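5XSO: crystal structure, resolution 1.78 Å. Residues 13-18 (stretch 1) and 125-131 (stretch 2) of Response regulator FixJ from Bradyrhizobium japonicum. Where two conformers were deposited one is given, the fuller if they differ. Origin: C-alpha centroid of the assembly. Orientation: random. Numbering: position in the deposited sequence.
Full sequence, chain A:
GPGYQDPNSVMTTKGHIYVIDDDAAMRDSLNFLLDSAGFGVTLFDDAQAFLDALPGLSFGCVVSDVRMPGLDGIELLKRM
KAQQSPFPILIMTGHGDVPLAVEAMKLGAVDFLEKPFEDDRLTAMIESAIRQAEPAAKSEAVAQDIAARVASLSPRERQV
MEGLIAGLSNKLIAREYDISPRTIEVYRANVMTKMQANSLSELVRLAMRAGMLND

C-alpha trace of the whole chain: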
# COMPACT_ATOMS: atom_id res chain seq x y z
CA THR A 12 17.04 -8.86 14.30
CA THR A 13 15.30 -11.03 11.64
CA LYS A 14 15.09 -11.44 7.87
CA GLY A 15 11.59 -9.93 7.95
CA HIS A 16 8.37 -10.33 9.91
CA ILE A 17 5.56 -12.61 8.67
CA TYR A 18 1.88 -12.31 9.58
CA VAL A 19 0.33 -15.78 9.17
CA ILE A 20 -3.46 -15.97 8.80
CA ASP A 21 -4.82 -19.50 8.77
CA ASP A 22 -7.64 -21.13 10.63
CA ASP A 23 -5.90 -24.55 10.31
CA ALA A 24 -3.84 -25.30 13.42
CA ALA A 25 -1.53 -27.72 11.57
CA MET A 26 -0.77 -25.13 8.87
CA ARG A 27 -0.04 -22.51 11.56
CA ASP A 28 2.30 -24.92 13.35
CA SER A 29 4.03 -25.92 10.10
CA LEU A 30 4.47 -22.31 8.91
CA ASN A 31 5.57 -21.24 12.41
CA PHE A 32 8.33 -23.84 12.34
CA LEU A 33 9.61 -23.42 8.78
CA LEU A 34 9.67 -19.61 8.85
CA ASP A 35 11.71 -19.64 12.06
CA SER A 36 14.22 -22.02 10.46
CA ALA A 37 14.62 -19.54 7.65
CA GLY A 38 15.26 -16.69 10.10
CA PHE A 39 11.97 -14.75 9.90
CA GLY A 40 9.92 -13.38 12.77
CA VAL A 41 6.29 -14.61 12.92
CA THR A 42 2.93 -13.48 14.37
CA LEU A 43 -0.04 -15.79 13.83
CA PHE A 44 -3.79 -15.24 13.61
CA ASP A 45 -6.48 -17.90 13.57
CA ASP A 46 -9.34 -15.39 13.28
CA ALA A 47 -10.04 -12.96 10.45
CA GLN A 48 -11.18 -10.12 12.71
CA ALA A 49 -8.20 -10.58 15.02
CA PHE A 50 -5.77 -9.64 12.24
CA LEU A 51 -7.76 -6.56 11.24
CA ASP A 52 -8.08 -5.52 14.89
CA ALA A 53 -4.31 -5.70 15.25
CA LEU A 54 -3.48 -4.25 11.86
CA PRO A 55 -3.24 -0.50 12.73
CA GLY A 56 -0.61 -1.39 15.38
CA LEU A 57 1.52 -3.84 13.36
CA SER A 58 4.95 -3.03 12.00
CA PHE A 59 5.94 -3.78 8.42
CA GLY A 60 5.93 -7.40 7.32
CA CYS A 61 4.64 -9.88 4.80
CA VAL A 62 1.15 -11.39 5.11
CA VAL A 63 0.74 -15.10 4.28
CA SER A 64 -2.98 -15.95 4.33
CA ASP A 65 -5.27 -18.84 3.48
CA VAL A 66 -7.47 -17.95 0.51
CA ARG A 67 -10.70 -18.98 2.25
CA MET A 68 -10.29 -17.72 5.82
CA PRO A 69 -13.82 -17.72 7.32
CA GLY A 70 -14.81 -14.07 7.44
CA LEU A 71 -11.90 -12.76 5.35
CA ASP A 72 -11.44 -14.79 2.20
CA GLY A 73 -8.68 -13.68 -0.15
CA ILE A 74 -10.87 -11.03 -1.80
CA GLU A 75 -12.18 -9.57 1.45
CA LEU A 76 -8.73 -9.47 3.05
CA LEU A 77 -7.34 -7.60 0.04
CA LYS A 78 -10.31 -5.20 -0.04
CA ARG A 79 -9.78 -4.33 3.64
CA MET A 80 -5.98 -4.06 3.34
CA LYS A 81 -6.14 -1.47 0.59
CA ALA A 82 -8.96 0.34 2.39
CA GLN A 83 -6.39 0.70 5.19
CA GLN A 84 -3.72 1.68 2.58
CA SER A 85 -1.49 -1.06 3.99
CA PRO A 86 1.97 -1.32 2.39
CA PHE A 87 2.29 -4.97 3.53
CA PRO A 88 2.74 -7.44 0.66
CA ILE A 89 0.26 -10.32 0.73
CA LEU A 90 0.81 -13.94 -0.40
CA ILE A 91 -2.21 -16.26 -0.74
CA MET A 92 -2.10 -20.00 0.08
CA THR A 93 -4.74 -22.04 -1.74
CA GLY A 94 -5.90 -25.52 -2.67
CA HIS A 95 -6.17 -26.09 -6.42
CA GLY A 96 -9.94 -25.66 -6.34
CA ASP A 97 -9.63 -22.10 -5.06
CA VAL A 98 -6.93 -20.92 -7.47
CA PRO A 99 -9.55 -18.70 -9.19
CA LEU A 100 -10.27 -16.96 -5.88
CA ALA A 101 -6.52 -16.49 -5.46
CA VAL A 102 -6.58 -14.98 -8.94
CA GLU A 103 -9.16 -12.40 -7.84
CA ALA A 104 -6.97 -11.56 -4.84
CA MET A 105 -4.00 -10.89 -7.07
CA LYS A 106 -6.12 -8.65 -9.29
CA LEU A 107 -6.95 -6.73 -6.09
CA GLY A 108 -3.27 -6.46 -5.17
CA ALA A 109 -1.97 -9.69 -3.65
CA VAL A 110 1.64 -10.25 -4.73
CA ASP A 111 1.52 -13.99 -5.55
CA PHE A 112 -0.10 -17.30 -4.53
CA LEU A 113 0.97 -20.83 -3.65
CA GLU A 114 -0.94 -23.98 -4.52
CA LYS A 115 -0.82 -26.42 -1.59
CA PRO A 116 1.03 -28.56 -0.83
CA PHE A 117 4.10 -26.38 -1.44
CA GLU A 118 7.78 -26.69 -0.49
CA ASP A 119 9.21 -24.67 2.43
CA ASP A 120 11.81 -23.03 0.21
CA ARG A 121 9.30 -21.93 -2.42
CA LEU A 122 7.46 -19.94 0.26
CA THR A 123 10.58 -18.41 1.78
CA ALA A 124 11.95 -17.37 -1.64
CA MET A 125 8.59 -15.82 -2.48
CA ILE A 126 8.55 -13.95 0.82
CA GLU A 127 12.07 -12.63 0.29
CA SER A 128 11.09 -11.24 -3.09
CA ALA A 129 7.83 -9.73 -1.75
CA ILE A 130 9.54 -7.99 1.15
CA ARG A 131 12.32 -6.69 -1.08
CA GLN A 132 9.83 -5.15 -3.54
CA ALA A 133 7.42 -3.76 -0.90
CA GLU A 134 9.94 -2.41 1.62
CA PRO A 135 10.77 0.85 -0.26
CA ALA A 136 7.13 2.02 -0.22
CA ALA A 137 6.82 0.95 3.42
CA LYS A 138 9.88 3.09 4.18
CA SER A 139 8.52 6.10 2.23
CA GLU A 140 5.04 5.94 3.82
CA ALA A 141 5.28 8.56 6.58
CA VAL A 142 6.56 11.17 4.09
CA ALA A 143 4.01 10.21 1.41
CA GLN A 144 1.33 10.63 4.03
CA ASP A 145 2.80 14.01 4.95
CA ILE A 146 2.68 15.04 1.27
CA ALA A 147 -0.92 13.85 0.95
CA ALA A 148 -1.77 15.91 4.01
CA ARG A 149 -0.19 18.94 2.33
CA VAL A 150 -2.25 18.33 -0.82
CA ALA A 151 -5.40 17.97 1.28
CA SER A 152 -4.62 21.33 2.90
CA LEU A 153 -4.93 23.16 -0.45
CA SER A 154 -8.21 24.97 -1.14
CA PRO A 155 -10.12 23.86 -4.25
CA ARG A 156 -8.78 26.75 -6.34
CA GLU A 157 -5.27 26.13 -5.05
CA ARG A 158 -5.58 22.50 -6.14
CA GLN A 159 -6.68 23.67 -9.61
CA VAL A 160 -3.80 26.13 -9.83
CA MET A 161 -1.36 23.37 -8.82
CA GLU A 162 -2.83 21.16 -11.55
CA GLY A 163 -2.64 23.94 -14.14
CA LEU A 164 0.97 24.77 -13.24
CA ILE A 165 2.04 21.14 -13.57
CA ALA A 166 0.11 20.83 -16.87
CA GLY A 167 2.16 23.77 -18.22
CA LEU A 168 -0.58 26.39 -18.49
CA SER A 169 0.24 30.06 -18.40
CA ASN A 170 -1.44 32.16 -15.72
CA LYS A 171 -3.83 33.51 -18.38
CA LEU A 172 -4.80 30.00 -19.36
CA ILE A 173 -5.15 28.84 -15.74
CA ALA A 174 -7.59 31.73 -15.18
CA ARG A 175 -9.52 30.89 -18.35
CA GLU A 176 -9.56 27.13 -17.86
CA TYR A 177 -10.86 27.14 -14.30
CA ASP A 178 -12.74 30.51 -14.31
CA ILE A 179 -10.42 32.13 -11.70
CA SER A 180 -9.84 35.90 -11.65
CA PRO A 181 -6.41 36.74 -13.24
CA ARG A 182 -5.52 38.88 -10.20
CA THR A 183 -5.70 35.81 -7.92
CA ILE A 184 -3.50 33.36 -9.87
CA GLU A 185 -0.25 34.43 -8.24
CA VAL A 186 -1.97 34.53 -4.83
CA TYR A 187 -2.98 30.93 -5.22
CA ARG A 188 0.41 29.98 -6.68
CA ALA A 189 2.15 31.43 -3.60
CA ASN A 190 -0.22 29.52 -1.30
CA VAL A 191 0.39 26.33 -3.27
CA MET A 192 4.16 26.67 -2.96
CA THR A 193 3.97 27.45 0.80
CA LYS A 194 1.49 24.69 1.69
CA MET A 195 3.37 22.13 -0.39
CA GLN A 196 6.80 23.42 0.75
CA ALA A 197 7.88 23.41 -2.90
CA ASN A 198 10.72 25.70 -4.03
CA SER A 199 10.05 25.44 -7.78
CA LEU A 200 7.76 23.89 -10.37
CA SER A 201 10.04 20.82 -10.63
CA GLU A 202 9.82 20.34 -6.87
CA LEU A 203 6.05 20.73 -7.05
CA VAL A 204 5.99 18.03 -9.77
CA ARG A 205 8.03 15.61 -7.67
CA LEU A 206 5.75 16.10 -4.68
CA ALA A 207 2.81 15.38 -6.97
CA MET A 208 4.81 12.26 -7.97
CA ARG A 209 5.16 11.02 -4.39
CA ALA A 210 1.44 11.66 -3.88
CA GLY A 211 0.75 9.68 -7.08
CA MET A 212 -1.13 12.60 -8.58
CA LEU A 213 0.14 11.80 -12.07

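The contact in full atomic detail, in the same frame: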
# COMPACT_ATOMS: atom_id res chain seq x y z
N THR A 13 15.83 -9.92 12.44
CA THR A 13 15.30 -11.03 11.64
C THR A 13 15.35 -10.66 10.17
O THR A 13 15.58 -9.50 9.81
CB THR A 13 13.84 -11.38 11.99
OG1 THR A 13 12.99 -10.30 11.52
CG2 THR A 13 13.65 -11.55 13.45
N LYS A 14 15.10 -11.66 9.31
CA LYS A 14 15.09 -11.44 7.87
C LYS A 14 13.80 -10.79 7.39
O LYS A 14 13.61 -10.60 6.19
CB LYS A 14 15.29 -12.77 7.14
CG LYS A 14 16.70 -13.34 7.34
CD LYS A 14 16.97 -14.65 6.58
CE LYS A 14 16.31 -14.67 5.22
NZ LYS A 14 16.00 -16.08 4.83
N GLY A 15 12.90 -10.45 8.30
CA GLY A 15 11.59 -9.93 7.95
C GLY A 15 10.57 -10.55 8.88
O GLY A 15 10.77 -11.63 9.45
N HIS A 16 9.46 -9.84 9.07
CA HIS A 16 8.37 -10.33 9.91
C HIS A 16 7.23 -10.84 9.04
O HIS A 16 6.91 -10.24 8.01
CB HIS A 16 7.83 -9.26 10.85
CG HIS A 16 7.16 -9.85 12.04
ND1 HIS A 16 7.87 -10.34 13.12
CD2 HIS A 16 5.86 -10.13 12.29
CE1 HIS A 16 7.03 -10.85 14.00
NE2 HIS A 16 5.80 -10.74 13.52
N ILE A 17 6.63 -11.96 9.45
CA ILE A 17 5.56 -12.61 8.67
C ILE A 17 4.29 -12.63 9.50
O ILE A 17 4.32 -13.02 10.67
CB ILE A 17 5.93 -14.05 8.26
CG1 ILE A 17 7.37 -14.16 7.69
CG2 ILE A 17 4.86 -14.63 7.23
CD1 ILE A 17 7.59 -13.23 6.50
N TYR A 18 3.17 -12.23 8.91
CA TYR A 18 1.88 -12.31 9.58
C TYR A 18 1.13 -13.48 8.94
O TYR A 18 0.68 -13.37 7.79
CB TYR A 18 1.11 -11.00 9.45
CG TYR A 18 1.80 -9.85 10.15
CD1 TYR A 18 1.99 -9.89 11.54
CD2 TYR A 18 2.33 -8.79 9.44
CE1 TYR A 18 2.64 -8.86 12.19
CE2 TYR A 18 3.01 -7.72 10.09
CZ TYR A 18 3.16 -7.78 11.47
OH TYR A 18 3.84 -6.79 12.14
N MET A 125 9.63 -16.75 -2.07
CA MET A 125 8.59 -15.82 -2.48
C MET A 125 8.48 -14.68 -1.48
O MET A 125 8.23 -13.53 -1.87
CB MET A 125 7.26 -16.57 -2.62
CG MET A 125 6.07 -15.74 -3.10
SD MET A 125 4.63 -16.86 -3.26
CE MET A 125 5.10 -17.80 -4.69
N ILE A 126 8.61 -14.99 -0.19
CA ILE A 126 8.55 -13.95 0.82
C ILE A 126 9.70 -12.99 0.64
O ILE A 126 9.53 -11.77 0.75
CB ILE A 126 8.58 -14.58 2.24
CG1 ILE A 126 7.24 -15.28 2.53
CG2 ILE A 126 8.93 -13.48 3.32
CD1 ILE A 126 7.34 -16.25 3.82
N GLU A 127 10.91 -13.52 0.41
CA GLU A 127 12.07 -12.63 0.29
C GLU A 127 11.87 -11.64 -0.84
O GLU A 127 12.20 -10.45 -0.70
CB GLU A 127 13.36 -13.42 0.06
CG GLU A 127 14.11 -13.72 1.31
CD GLU A 127 15.52 -14.18 1.01
OE1 GLU A 127 15.83 -15.35 1.34
OE2 GLU A 127 16.29 -13.38 0.43
N SER A 128 11.32 -12.11 -1.95
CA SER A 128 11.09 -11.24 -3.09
C SER A 128 10.02 -10.20 -2.78
O SER A 128 10.18 -9.02 -3.09
CB SER A 128 10.70 -12.08 -4.30
OG SER A 128 10.17 -11.30 -5.35
N ALA A 129 8.94 -10.63 -2.11
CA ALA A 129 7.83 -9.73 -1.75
C ALA A 129 8.29 -8.62 -0.82
O ALA A 129 7.90 -7.45 -0.97
CB ALA A 129 6.74 -10.54 -1.05
N ILE A 130 9.07 -8.98 0.20
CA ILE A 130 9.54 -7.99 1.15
C ILE A 130 10.47 -7.01 0.45
O ILE A 130 10.37 -5.79 0.63
CB ILE A 130 10.25 -8.67 2.32
CG1 ILE A 130 9.22 -9.31 3.26
CG2 ILE A 130 11.02 -7.63 3.13
CD1 ILE A 130 9.83 -10.15 4.40
N ARG A 131 11.37 -7.54 -0.38
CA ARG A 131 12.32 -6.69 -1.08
C ARG A 131 11.61 -5.66 -1.96
O ARG A 131 12.01 -4.49 -1.99
CB ARG A 131 13.27 -7.57 -1.90
CG ARG A 131 14.32 -6.82 -2.71
CD ARG A 131 15.26 -7.79 -3.44
NE ARG A 131 15.79 -8.83 -2.56
CZ ARG A 131 15.58 -10.13 -2.72
NH1 ARG A 131 16.11 -11.00 -1.86
NH2 ARG A 131 14.86 -10.57 -3.74

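The strand at Ile17 and the segment leading into it pack against a helix more than a hundred residues later, through a small apolar cluster with one ionic contact at its edge. No hydrogen bond crosses between the two stretches; together they bury 225 Å². Ile126 and Ile130, one helical turn apart, both direct CA-to-CB toward the first stretch. Each adopts chi1 m and chi2 t, a common helical rotamer for isoleucine that extends CD1 while CG2 branches from CB. The CA-to-CB bond of Ile17 points sideways to the helix, but with chi1 and chi2 both m its end comes nearer. Its CD1 thereby lies 3.5 Å from Ile126 CG2 and 4.3 Å from Ile130 CD1. All three isoleucines are buried, where apolar side chains pack without leaving polar groups unsatisfied.

Gly15 lets the chain come close: its CA sits 4.0 Å from Ile130 CD1, and a CB there would lie only 2.5 Å from that methyl. Its phi/psi of 139/154 independently calls for glycine. Thr13, with chi1 p, accepts a hydrogen bond through OG1 from Gly15 N (3.2 Å).

At the exposed edge, Lys14 runs out through m, t, p and t so that NZ reaches Glu127 OE1 at 3.6 Å, a long salt bridge. Long, oppositely charged side chains suit this edge, pairing while staying near solvent. Glu127, its chi1 between wells at -94°, also bridges Arg131 along the helix (Glu127 OE2 to Arg131 NH1, 3.3 Å).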